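Lipase (Penicillium expansum, PDB 3G7N) hydrolyses triacylglycerols, releasing free fatty acids and diacylglycerols, as a secreted alkaline lipase with an alpha/beta-hydrolase fold. Local coordinates at residues A[6-9]-A[10-14]; A[17-20]-A[21-25]; A[50-53]-A[54-57]; A[101-104]-A[105-109]; A[119-122]-A[123-126]. One frame throughout, in Å; residues are numbered along the deposited sequence.

Contact 1: A[6-9]-A[10-14]; sequences AAFP and DLHRA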
loop_
_atom_site.group_PDB
_atom_site.type_symbol
_atom_site.label_atom_id
_atom_site.label_comp_id
_atom_site.label_asym_id
_atom_site.label_seq_id
_atom_site.Cartn_x
_atom_site.Cartn_y
_atom_site.Cartn_z
ATOM N N ALA A 6 18.127 6.962 5.109
ATOM C CA ALA A 6 17.574 7.968 4.209
ATOM C C ALA A 6 16.154 7.637 3.747
ATOM O O ALA A 6 15.420 8.531 3.332
ATOM C CB ALA A 6 18.490 8.168 3.006
ATOM N N ALA A 7 15.790 6.354 3.797
ATOM C CA ALA A 7 14.448 5.891 3.414
ATOM C C ALA A 7 13.389 6.240 4.450
ATOM O O ALA A 7 12.187 6.166 4.158
ATOM C CB ALA A 7 14.468 4.392 3.171
ATOM N N PHE A 8 13.809 6.501 5.681
ATOM C CA PHE A 8 12.874 6.584 6.798
ATOM C C PHE A 8 11.883 7.751 6.667
ATOM O O PHE A 8 10.684 7.569 6.891
ATOM C CB PHE A 8 13.600 6.622 8.151
ATOM C CG PHE A 8 12.681 6.773 9.330
ATOM C CD1 PHE A 8 12.178 5.652 9.972
ATOM C CD2 PHE A 8 12.329 8.015 9.809
ATOM C CE1 PHE A 8 11.318 5.771 11.045
ATOM C CE2 PHE A 8 11.454 8.137 10.886
ATOM C CZ PHE A 8 10.989 7.003 11.528
ATOM N N PRO A 9 12.361 8.952 6.289
ATOM C CA PRO A 9 11.403 10.056 6.289
ATOM C C PRO A 9 10.192 9.836 5.371
ATOM O O PRO A 9 9.070 10.126 5.782
ATOM C CB PRO A 9 12.242 11.254 5.829
ATOM C CG PRO A 9 13.626 10.918 6.333
ATOM C CD PRO A 9 13.753 9.423 6.145
ATOM N N ASP A 10 10.412 9.259 4.198
ATOM C CA ASP A 10 9.270 9.055 3.303
ATOM C C ASP A 10 8.347 7.955 3.838
ATOM O O ASP A 10 7.137 8.003 3.660
ATOM C CB ASP A 10 9.701 8.758 1.862
ATOM C CG ASP A 10 10.232 9.984 1.144
ATOM O OD1 ASP A 10 10.040 11.100 1.666
ATOM O OD2 ASP A 10 10.747 9.822 0.018
ATOM N N LEU A 11 8.911 6.941 4.475
ATOM C CA LEU A 11 8.098 5.841 4.980
ATOM C C LEU A 11 7.348 6.266 6.238
ATOM O O LEU A 11 6.204 5.849 6.465
ATOM C CB LEU A 11 8.965 4.609 5.225
ATOM C CG LEU A 11 9.468 3.945 3.945
ATOM C CD1 LEU A 11 10.652 3.030 4.242
ATOM C CD2 LEU A 11 8.345 3.207 3.223
ATOM N N HIS A 12 7.968 7.125 7.042
ATOM C CA HIS A 12 7.322 7.726 8.190
ATOM C C HIS A 12 6.112 8.571 7.762
ATOM O O HIS A 12 5.039 8.470 8.332
ATOM C CB HIS A 12 8.346 8.564 8.995
ATOM C CG HIS A 12 7.784 9.208 10.217
ATOM N ND1 HIS A 12 7.459 8.500 11.356
ATOM C CD2 HIS A 12 7.600 10.515 10.529
ATOM C CE1 HIS A 12 7.078 9.336 12.303
ATOM N NE2 HIS A 12 7.095 10.560 11.808
ATOM N N ARG A 13 6.288 9.365 6.703
ATOM C CA ARG A 13 5.169 10.102 6.119
ATOM C C ARG A 13 4.070 9.153 5.635
ATOM O O ARG A 13 2.904 9.395 5.876
ATOM C CB ARG A 13 5.631 11.029 4.990
ATOM C CG ARG A 13 4.467 11.685 4.252
ATOM C CD ARG A 13 4.956 12.674 3.186
ATOM N NE ARG A 13 3.870 13.174 2.346
ATOM C CZ ARG A 13 3.447 12.582 1.234
ATOM N NH1 ARG A 13 3.977 11.443 0.823
ATOM N NH2 ARG A 13 2.460 13.144 0.542
ATOM N N ALA A 14 4.464 8.091 4.951
ATOM C CA ALA A 14 3.499 7.121 4.464
ATOM C C ALA A 14 2.684 6.548 5.630
ATOM O O ALA A 14 1.486 6.320 5.501
ATOM C CB ALA A 14 4.201 6.017 3.711
HETATM O O HOH W 1 12.863 9.253 2.668
#
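Phe8 and His12, one helical turn apart, make the aromatic part of this contact. Their planes are near parallel, 19° apart, but the rings are slid past each other, with centroids 5.3 Å apart, so overlap is slight and the closer approach is a CH-pi contact. His12 CB stands 4.1 Å from the centroid of the Phe8 ring, over its face. Both side chains leave with CG anti to their own backbone N (chi1 177° for Phe8 and -179° for His12), which sets His12 CB over the Phe8 ring, near its CE2 and CZ atoms. The His12 ring finds its polar partner elsewhere, ND1 being hydrogen-bonded to Phe245 O.

Apolar packing is lighter: Leu11 CD1 meets Ala7 CB at 4.2 Å, and both residues lean on Tyr208 of strand 206-210.

Of the backbone hydrogen bonds, the first is weak and the next two are firm. Leu11 N reaches Ala7 O only at 3.4 Å, whereas His12 N meets Phe8 O at 2.8 Å. Arg13 N follows with a 3.0 Å bond to Pro9 O. Ahead of these, a water molecule donates to Ala6 O (2.7 Å) and accepts from Asp10 N, joining two groups too far apart to bond directly.

The extended Arg13 chain leads away to salt bridges with Asp31 and Glu127. A proline in the first turn, where no N-H is needed for a bond to the preceding turn, is characteristic of the N-terminus of an alpha-helix, and Pro9 holds that place at the start of helix 8-23.

Contact 2: A[17-20]-A[21-25]; sequences LSSA and AYTGC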
loop_
_atom_site.group_PDB
_atom_site.type_symbol
_atom_site.label_atom_id
_atom_site.label_comp_id
_atom_site.label_asym_id
_atom_site.label_seq_id
_atom_site.Cartn_x
_atom_site.Cartn_y
_atom_site.Cartn_z
ATOM N N LEU A 17 0.113 9.157 6.821
ATOM C CA LEU A 17 -1.021 9.192 5.909
ATOM C C LEU A 17 -1.916 7.976 6.094
ATOM O O LEU A 17 -3.143 8.081 6.064
ATOM C CB LEU A 17 -0.538 9.260 4.460
ATOM C CG LEU A 17 0.205 10.543 4.064
ATOM C CD1 LEU A 17 0.718 10.428 2.651
ATOM C CD2 LEU A 17 -0.675 11.776 4.206
ATOM N N SER A 18 -1.287 6.816 6.254
ATOM C CA SER A 18 -2.053 5.593 6.477
ATOM C C SER A 18 -2.866 5.670 7.773
ATOM O O SER A 18 -4.009 5.244 7.814
ATOM C CB SER A 18 -1.120 4.399 6.535
ATOM O OG SER A 18 -0.464 4.153 5.299
ATOM N N SER A 19 -2.263 6.235 8.824
ATOM C CA SER A 19 -2.973 6.457 10.097
ATOM C C SER A 19 -4.158 7.416 9.934
ATOM O O SER A 19 -5.269 7.161 10.416
ATOM C CB SER A 19 -1.982 6.998 11.139
ATOM O OG SER A 19 -2.593 7.180 12.421
ATOM N N ALA A 20 -3.939 8.471 9.141
ATOM C CA ALA A 20 -5.007 9.440 8.844
ATOM C C ALA A 20 -6.208 8.761 8.195
ATOM O O ALA A 20 -7.349 9.191 8.390
ATOM C CB ALA A 20 -4.479 10.578 7.953
ATOM N N ALA A 21 -5.950 7.777 7.335
ATOM C CA ALA A 21 -7.035 7.066 6.691
ATOM C C ALA A 21 -7.893 6.313 7.718
ATOM O O ALA A 21 -9.116 6.262 7.589
ATOM C CB ALA A 21 -6.504 6.116 5.661
ATOM N N TYR A 22 -7.251 5.749 8.739
ATOM C CA TYR A 22 -8.005 5.112 9.834
ATOM C C TYR A 22 -8.761 6.154 10.663
ATOM O O TYR A 22 -9.911 5.935 11.032
ATOM C CB TYR A 22 -7.069 4.330 10.753
ATOM C CG TYR A 22 -6.525 3.048 10.174
ATOM C CD1 TYR A 22 -7.340 1.920 10.053
ATOM C CD2 TYR A 22 -5.175 2.928 9.849
ATOM C CE1 TYR A 22 -6.822 0.714 9.580
ATOM C CE2 TYR A 22 -4.652 1.724 9.417
ATOM C CZ TYR A 22 -5.475 0.620 9.312
ATOM O OH TYR A 22 -4.937 -0.565 8.900
ATOM N N THR A 23 -8.149 7.310 10.904
ATOM C CA THR A 23 -8.772 8.365 11.697
ATOM C C THR A 23 -9.968 8.981 10.979
ATOM O O THR A 23 -10.969 9.321 11.610
ATOM C CB THR A 23 -7.735 9.454 11.995
ATOM O OG1 THR A 23 -6.709 8.900 12.811
ATOM C CG2 THR A 23 -8.362 10.661 12.689
ATOM N N GLY A 24 -9.936 8.983 9.647
ATOM C CA GLY A 24 -10.980 9.631 8.854
ATOM C C GLY A 24 -10.851 11.141 8.899
ATOM O O GLY A 24 -11.845 11.864 8.902
ATOM N N CYS A 25 -9.622 11.624 8.787
ATOM C CA CYS A 25 -9.336 13.064 8.771
ATOM C C CYS A 25 -10.231 13.843 7.813
ATOM O O CYS A 25 -10.442 13.411 6.685
ATOM C CB CYS A 25 -7.871 13.294 8.412
ATOM S SG CYS A 25 -6.756 12.605 9.609
HETATM O O HOH W 2 -4.135 9.358 12.565
#
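Tyr22 lays its ring alongside the backbone of Ser18 and Ser19. With CG anti to the carbonyl carbon (chi1 -73°), CD2 comes 3.3 Å from Ser18 O, while Ser19 CA sits at the ring edge. The hydroxyl end continues beyond the helix to a hydrogen bond with His131 ND1, and the side chain also touches Ser132, the catalytic nucleophile, so this conformation places Tyr22 beside the active site.

Ser19 and Thr23 share a water molecule, 2.7 Å from Ser19 OG and 2.6 Å from Thr23 OG1. Ser19 OG also bonds to Leu250 N, so two kinds of partner hold it. Cys25 folds back on Ala20: its sulfur, anti to its own carbonyl carbon (chi1 -63°), lies 3.5 Å from Ala20 CB, and it is joined to Cys254 in a disulfide.

The backbone closes the helix at the same place. Thr23 N bonds to Ser19 O at 2.9 Å. Ala20 O then takes two donors, Gly24 N at 2.9 Å and, weakly, Cys25 N at 3.4 Å. Gly24 leaves the helix with phi 74°, a value that favours glycine and turns the chain out, and the bond from Cys25 resembles the six-to-one bond of a Schellman motif.

This C-terminal end of helix 8-23 lies against strand 125-131, where Ser18 touches Val129 and His131, while the disulfide ties the residue just past the helix to the C-terminal part of the chain.

Contact 3: A[50-53]-A[54-57]; sequences GYST and EKKT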
loop_
_atom_site.group_PDB
_atom_site.type_symbol
_atom_site.label_atom_id
_atom_site.label_comp_id
_atom_site.label_asym_id
_atom_site.label_seq_id
_atom_site.Cartn_x
_atom_site.Cartn_y
_atom_site.Cartn_z
ATOM N N GLY A 50 -6.499 12.707 -3.240
ATOM C CA GLY A 50 -6.291 14.154 -3.195
ATOM C C GLY A 50 -4.922 14.512 -3.727
ATOM O O GLY A 50 -4.364 13.783 -4.532
ATOM N N TYR A 51 -4.458 15.700 -3.360
ATOM C CA TYR A 51 -3.212 16.230 -3.910
ATOM C C TYR A 51 -2.415 16.906 -2.807
ATOM O O TYR A 51 -2.967 17.450 -1.853
ATOM C CB TYR A 51 -3.478 17.215 -5.062
ATOM C CG TYR A 51 -4.198 18.457 -4.659
ATOM C CD1 TYR A 51 -3.494 19.593 -4.280
ATOM C CD2 TYR A 51 -5.585 18.498 -4.597
ATOM C CE1 TYR A 51 -4.154 20.740 -3.867
ATOM C CE2 TYR A 51 -6.258 19.622 -4.144
ATOM C CZ TYR A 51 -5.538 20.747 -3.782
ATOM O OH TYR A 51 -6.202 21.874 -3.330
ATOM N N SER A 52 -1.097 16.879 -2.982
ATOM C CA SER A 52 -0.168 17.583 -2.095
ATOM C C SER A 52 0.546 18.654 -2.910
ATOM O O SER A 52 1.391 18.343 -3.729
ATOM C CB SER A 52 0.868 16.606 -1.567
ATOM O OG SER A 52 1.865 17.340 -0.841
ATOM N N THR A 53 0.277 19.913 -2.568
ATOM C CA THR A 53 1.007 21.044 -3.152
ATOM C C THR A 53 2.486 21.017 -2.743
ATOM O O THR A 53 3.366 21.203 -3.584
ATOM C CB THR A 53 0.388 22.379 -2.712
ATOM O OG1 THR A 53 -1.019 22.366 -2.982
ATOM C CG2 THR A 53 1.039 23.533 -3.447
ATOM N N GLU A 54 2.752 20.581 -1.514
ATOM C CA GLU A 54 4.107 20.470 -0.982
ATOM C C GLU A 54 4.926 19.466 -1.773
ATOM O O GLU A 54 6.072 19.732 -2.136
ATOM C CB GLU A 54 4.068 20.086 0.498
ATOM C CG GLU A 54 5.446 19.974 1.131
ATOM C CD GLU A 54 5.386 19.599 2.597
ATOM O OE1 GLU A 54 4.405 19.981 3.275
ATOM O OE2 GLU A 54 6.209 18.756 3.017
ATOM N N LYS A 55 4.371 18.279 -2.011
ATOM C CA LYS A 55 5.115 17.209 -2.670
ATOM C C LYS A 55 4.942 17.179 -4.189
ATOM O O LYS A 55 5.591 16.413 -4.878
ATOM C CB LYS A 55 4.722 15.850 -2.079
ATOM C CG LYS A 55 5.036 15.697 -0.597
ATOM C CD LYS A 55 6.544 15.729 -0.313
ATOM C CE LYS A 55 6.836 15.193 1.076
ATOM N NZ LYS A 55 8.281 15.339 1.400
ATOM N N LYS A 56 3.983 17.968 -4.675
ATOM C CA LYS A 56 3.557 17.911 -6.069
ATOM C C LYS A 56 3.161 16.498 -6.463
ATOM O O LYS A 56 3.614 15.934 -7.457
ATOM C CB LYS A 56 4.636 18.477 -7.008
ATOM C CG LYS A 56 4.916 19.964 -6.771
ATOM C CD LYS A 56 5.895 20.511 -7.816
ATOM C CE LYS A 56 5.926 22.038 -7.828
ATOM N NZ LYS A 56 6.264 22.603 -6.493
ATOM N N THR A 57 2.268 15.946 -5.642
ATOM C CA THR A 57 1.738 14.608 -5.907
ATOM C C THR A 57 0.230 14.588 -5.898
ATOM O O THR A 57 -0.429 15.438 -5.285
ATOM C CB THR A 57 2.211 13.562 -4.894
ATOM O OG1 THR A 57 1.775 13.957 -3.589
ATOM C CG2 THR A 57 3.720 13.357 -4.960
#
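Ser52 and Thr57 pair across the turn as an antiparallel, hydrogen-bonded pair, each satisfying the other's backbone. Ser52 N donates to Thr57 O at 2.8 Å in a nearly straight bond (167°), and Thr57 N returns to Ser52 O at 3.2 Å. Ser52 O has a second, weaker donor in Lys56 N: the distance is only 2.8 Å, but the angle at the hydrogen is poor. A long, weak bond also runs from Lys56 N to Thr53 O.

The Ser52 hydroxyl adds a side-chain closure. OG is anti to its backbone N (chi1 173°), which carries it over the turn to accept from Lys55 N at 2.9 Å; it is hydrogen-bonded to Asp31 as well, so two partners grip it. On the same face of the sheet Thr57 OG1 lies 3.5 Å from Ser52 CB and bonds to Glu127. These two carboxylates also receive Arg13, so the hydroxyls join a network of charged groups and would probably help hold the carboxylates in place.

Thr57 O, besides taking the bond from Ser52 N, has Tyr51 CA at 3.2 Å in a CA-H...O contact. Lys55 packs against Asp31 and Lys56 against Tyr124.

Lys56 adopts left-handed helical backbone angles, with phi 54°, and together with Thr57 it faces the single residue Ser52. That is a G1 beta bulge, here at the tip of the beta hairpin that joins strands 45-52 and 57-62 of the central sheet.

Contact 4: A[101-104]-A[105-109]; sequences RPWS and AVHDT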
loop_
_atom_site.group_PDB
_atom_site.type_symbol
_atom_site.label_atom_id
_atom_site.label_comp_id
_atom_site.label_asym_id
_atom_site.label_seq_id
_atom_site.Cartn_x
_atom_site.Cartn_y
_atom_site.Cartn_z
ATOM N N ARG A 101 -11.618 -8.085 -5.020
ATOM C CA ARG A 101 -12.997 -7.648 -4.889
ATOM C C ARG A 101 -13.136 -6.219 -4.346
ATOM O O ARG A 101 -13.795 -5.384 -4.974
ATOM C CB ARG A 101 -13.832 -8.649 -4.080
ATOM C CG ARG A 101 -15.304 -8.302 -4.013
ATOM C CD ARG A 101 -16.140 -9.562 -3.735
ATOM N NE ARG A 101 -17.520 -9.220 -3.396
ATOM C CZ ARG A 101 -17.932 -8.919 -2.169
ATOM N NH1 ARG A 101 -17.093 -9.012 -1.147
ATOM N NH2 ARG A 101 -19.203 -8.607 -1.950
ATOM N N PRO A 102 -12.544 -5.929 -3.175
ATOM C CA PRO A 102 -12.642 -4.543 -2.689
ATOM C C PRO A 102 -11.981 -3.535 -3.630
ATOM O O PRO A 102 -12.539 -2.475 -3.850
ATOM C CB PRO A 102 -11.941 -4.585 -1.324
ATOM C CG PRO A 102 -11.140 -5.871 -1.313
ATOM C CD PRO A 102 -11.959 -6.825 -2.166
ATOM N N TRP A 103 -10.816 -3.855 -4.191
ATOM C CA TRP A 103 -10.213 -2.884 -5.121
ATOM C C TRP A 103 -11.127 -2.620 -6.321
ATOM O O TRP A 103 -11.345 -1.479 -6.719
ATOM C CB TRP A 103 -8.835 -3.327 -5.601
ATOM C CG TRP A 103 -8.235 -2.320 -6.520
ATOM C CD1 TRP A 103 -8.258 -2.354 -7.898
ATOM C CD2 TRP A 103 -7.837 -0.989 -6.163
ATOM N NE1 TRP A 103 -7.859 -1.138 -8.408
ATOM C CE2 TRP A 103 -7.547 -0.303 -7.361
ATOM C CE3 TRP A 103 -7.626 -0.329 -4.934
ATOM C CZ2 TRP A 103 -7.151 1.030 -7.379
ATOM C CZ3 TRP A 103 -7.180 0.981 -4.949
ATOM C CH2 TRP A 103 -6.924 1.642 -6.174
ATOM N N SER A 104 -11.670 -3.684 -6.914
ATOM C CA SER A 104 -12.480 -3.534 -8.114
ATOM C C SER A 104 -13.734 -2.722 -7.842
ATOM O O SER A 104 -14.207 -2.005 -8.723
ATOM C CB SER A 104 -12.833 -4.910 -8.684
ATOM O OG SER A 104 -13.757 -5.578 -7.852
ATOM N N ALA A 105 -14.198 -2.735 -6.603
ATOM C CA ALA A 105 -15.362 -1.936 -6.210
ATOM C C ALA A 105 -15.089 -0.435 -6.316
ATOM O O ALA A 105 -16.013 0.334 -6.583
ATOM C CB ALA A 105 -15.831 -2.295 -4.811
ATOM N N VAL A 106 -13.848 -0.021 -6.044
ATOM C CA VAL A 106 -13.501 1.404 -5.971
ATOM C C VAL A 106 -12.624 1.861 -7.118
ATOM O O VAL A 106 -12.400 3.066 -7.279
ATOM C CB VAL A 106 -12.825 1.769 -4.626
ATOM C CG1 VAL A 106 -13.786 1.535 -3.451
ATOM C CG2 VAL A 106 -11.522 0.984 -4.427
ATOM N N HIS A 107 -12.164 0.920 -7.938
ATOM C CA HIS A 107 -11.188 1.192 -8.982
ATOM C C HIS A 107 -11.615 2.340 -9.887
ATOM O O HIS A 107 -10.843 3.261 -10.141
ATOM C CB HIS A 107 -10.960 -0.080 -9.809
ATOM C CG HIS A 107 -9.990 0.087 -10.932
ATOM N ND1 HIS A 107 -10.370 0.239 -12.252
ATOM C CD2 HIS A 107 -8.643 -0.017 -10.940
ATOM C CE1 HIS A 107 -9.290 0.289 -13.012
ATOM N NE2 HIS A 107 -8.229 0.111 -12.241
ATOM N N ASP A 108 -12.799 2.231 -10.487
ATOM C CA ASP A 108 -13.198 3.219 -11.492
ATOM C C ASP A 108 -13.384 4.610 -10.875
ATOM O O ASP A 108 -12.997 5.607 -11.486
ATOM C CB ASP A 108 -14.480 2.802 -12.223
ATOM C CG ASP A 108 -14.261 1.662 -13.196
ATOM O OD1 ASP A 108 -13.178 1.592 -13.801
ATOM O OD2 ASP A 108 -15.285 1.086 -13.628
ATOM N N THR A 109 -13.912 4.664 -9.657
ATOM C CA THR A 109 -14.038 5.925 -8.943
ATOM C C THR A 109 -12.673 6.572 -8.716
ATOM O O THR A 109 -12.506 7.767 -8.946
ATOM C CB THR A 109 -14.754 5.720 -7.609
ATOM O OG1 THR A 109 -16.044 5.142 -7.857
ATOM C CG2 THR A 109 -14.950 7.044 -6.892
HETATM O O HOH W 3 -14.808 0.071 -10.160
#
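Trp103 offers one face of its indole to the next turn of the helix: Val106 CG2 lies 4.1 Å above the ring plane and His107 CA 3.9 Å above it, both displaced toward the rim. The His107 imidazole and the five-membered ring of the indole meet rim to rim, planes at 75° and centroids 5.0 Å apart, neither over the other's face. The approach of Trp103 NE1 to His107 CD2 is too close to be relied on, and the detail of that edge is doubtful. Both side chains have CG anti to the backbone N (chi1 -179° and 179°), which swings them to the same flank of the helix, against Ala144 of helix 133-148.

The backbone departs from regular alpha-helical bonding here. Ala105 N bonds to Arg101 O at 3.1 Å, but Val106 N turns to Trp103 O, at 3.0 Å and well above the carbonyl plane. His107 N reaches that same oxygen only weakly. A water molecule then donates to Ser104 O (2.6 Å) and accepts from Asp108 N (3.0 Å).

Chemically, this means that i+4 bonding in helix 97-120 is locally weakened, an i+3 bond and a water bridge supplementing it, while Trp103 and His107 pack against helix 133-148.

Contact 5: A[119-122]-A[123-126]; sequences AKYP and DYTL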
loop_
_atom_site.group_PDB
_atom_site.type_symbol
_atom_site.label_atom_id
_atom_site.label_comp_id
_atom_site.label_asym_id
_atom_site.label_seq_id
_atom_site.Cartn_x
_atom_site.Cartn_y
_atom_site.Cartn_z
ATOM N N ALA A 119 -5.571 16.572 -14.781
ATOM C CA ALA A 119 -5.931 17.702 -15.640
ATOM C C ALA A 119 -5.685 19.044 -14.956
ATOM O O ALA A 119 -5.274 20.015 -15.605
ATOM C CB ALA A 119 -7.364 17.589 -16.088
ATOM N N LYS A 120 -5.918 19.111 -13.651
ATOM C CA LYS A 120 -5.741 20.332 -12.894
ATOM C C LYS A 120 -4.293 20.560 -12.480
ATOM O O LYS A 120 -3.839 21.713 -12.381
ATOM C CB LYS A 120 -6.657 20.331 -11.664
ATOM C CG LYS A 120 -6.731 21.643 -10.925
ATOM C CD LYS A 120 -8.048 21.757 -10.144
ATOM C CE LYS A 120 -8.083 22.995 -9.242
ATOM N NZ LYS A 120 -7.679 24.246 -9.949
ATOM N N TYR A 121 -3.570 19.465 -12.222
ATOM C CA TYR A 121 -2.195 19.521 -11.735
ATOM C C TYR A 121 -1.295 18.638 -12.617
ATOM O O TYR A 121 -0.847 17.569 -12.197
ATOM C CB TYR A 121 -2.121 19.051 -10.273
ATOM C CG TYR A 121 -3.034 19.813 -9.341
ATOM C CD1 TYR A 121 -2.698 21.083 -8.896
ATOM C CD2 TYR A 121 -4.206 19.239 -8.867
ATOM C CE1 TYR A 121 -3.548 21.798 -8.065
ATOM C CE2 TYR A 121 -5.053 19.940 -8.010
ATOM C CZ TYR A 121 -4.725 21.217 -7.634
ATOM O OH TYR A 121 -5.612 21.938 -6.863
ATOM N N PRO A 122 -1.022 19.082 -13.858
ATOM C CA PRO A 122 -0.497 18.171 -14.865
ATOM C C PRO A 122 0.993 17.931 -14.692
ATOM O O PRO A 122 1.526 17.044 -15.347
ATOM C CB PRO A 122 -0.744 18.919 -16.191
ATOM C CG PRO A 122 -0.852 20.358 -15.794
ATOM C CD PRO A 122 -1.543 20.333 -14.458
ATOM N N ASP A 123 1.626 18.669 -13.787
ATOM C CA ASP A 123 3.030 18.448 -13.448
ATOM C C ASP A 123 3.240 17.570 -12.207
ATOM O O ASP A 123 4.377 17.268 -11.846
ATOM C CB ASP A 123 3.745 19.781 -13.253
ATOM C CG ASP A 123 3.118 20.615 -12.142
ATOM O OD1 ASP A 123 1.864 20.821 -12.145
ATOM O OD2 ASP A 123 3.887 21.153 -11.317
ATOM N N TYR A 124 2.153 17.192 -11.536
ATOM C CA TYR A 124 2.278 16.385 -10.319
ATOM C C TYR A 124 2.534 14.922 -10.652
ATOM O O TYR A 124 2.162 14.435 -11.703
ATOM C CB TYR A 124 1.007 16.516 -9.481
ATOM C CG TYR A 124 0.903 17.807 -8.688
ATOM C CD1 TYR A 124 1.604 18.961 -9.061
ATOM C CD2 TYR A 124 0.022 17.904 -7.627
ATOM C CE1 TYR A 124 1.382 20.166 -8.409
ATOM C CE2 TYR A 124 -0.168 19.078 -6.947
ATOM C CZ TYR A 124 0.543 20.203 -7.316
ATOM O OH TYR A 124 0.349 21.395 -6.642
ATOM N N THR A 125 3.257 14.237 -9.771
ATOM C CA THR A 125 3.464 12.790 -9.914
ATOM C C THR A 125 2.425 12.049 -9.051
ATOM O O THR A 125 1.609 12.698 -8.366
ATOM C CB THR A 125 4.894 12.403 -9.483
ATOM O OG1 THR A 125 5.097 12.758 -8.113
ATOM C CG2 THR A 125 5.934 13.147 -10.367
ATOM N N LEU A 126 2.436 10.719 -9.105
ATOM C CA LEU A 126 1.414 9.900 -8.426
ATOM C C LEU A 126 2.013 9.183 -7.230
ATOM O O LEU A 126 3.166 8.727 -7.252
ATOM C CB LEU A 126 0.826 8.875 -9.393
ATOM C CG LEU A 126 0.241 9.448 -10.684
ATOM C CD1 LEU A 126 -0.356 8.320 -11.518
ATOM C CD2 LEU A 126 -0.819 10.512 -10.383
HETATM O O HOH W 4 -0.133 15.049 -13.189
#
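Tyr121 and Tyr124 form the dense half of this contact, their side chains side by side and pointing the same way. The rings make an offset stack, centroids 4.8 Å apart and planes 19° from parallel. Closer still, Tyr121 CB sits over the centre of the Tyr124 ring, 3.6 Å from its centroid and 13° off the normal, a CH-pi contact. The slide of the stack follows from this: with the root of one tyrosine over the other's ring, Tyr121 CD1 is carried out to Tyr124 CZ at 3.7 Å. CG anti to the carbonyl carbon in both residues (chi1 -55° in Tyr121) turns the two rings the same way. The Tyr121 ring is also stacked on Tyr51, and Tyr124 packs on Ile58 of strand 57-62.

Between the two tyrosines the chain makes a type I beta turn, closed by Tyr124 N donating to Tyr121 O at 3.1 Å from well above the carbonyl plane. This turn joins the end of helix 97-120 to strand 125-131, the strand that leads to the nucleophile Ser132, as in the alpha/beta-hydrolase fold.

The corners of the turn, Pro122 and Asp123, are exposed, and their contacts are sparse. Asp123 OD1 comes no nearer than 3.8 Å to Pro122 N, though its OD2 lies in plane at the edge of the Tyr124 ring. On the backbone side one water molecule donates both to Tyr121 O and to Tyr124 O, 2.8 Å from each.

How the contacts relate
Along the chain the five contacts follow one another in series, from helix 8-23 to strand 125-131. Contacts 1 and 2 mark the beginning and end of helix 8-23, their centres 16 Å apart. Contacts 4 and 5 lie within the helix of residues 97-120 and at its end; their centres are 22 Å apart. Contact 4 stands across the chain's centre from contact 1. Contacts 3 and 5 are closest, 9 Å between centres, and touch at neighbouring strand ends of the central sheet, where Lys56 O probably accepts from Thr125 N at 2.9 Å. Contact 1 reaches contact 3 through Arg13 against Lys55. Strand 125-131, which contact 5 opens, leads to the nucleophile that contact 2 approaches through Tyr22.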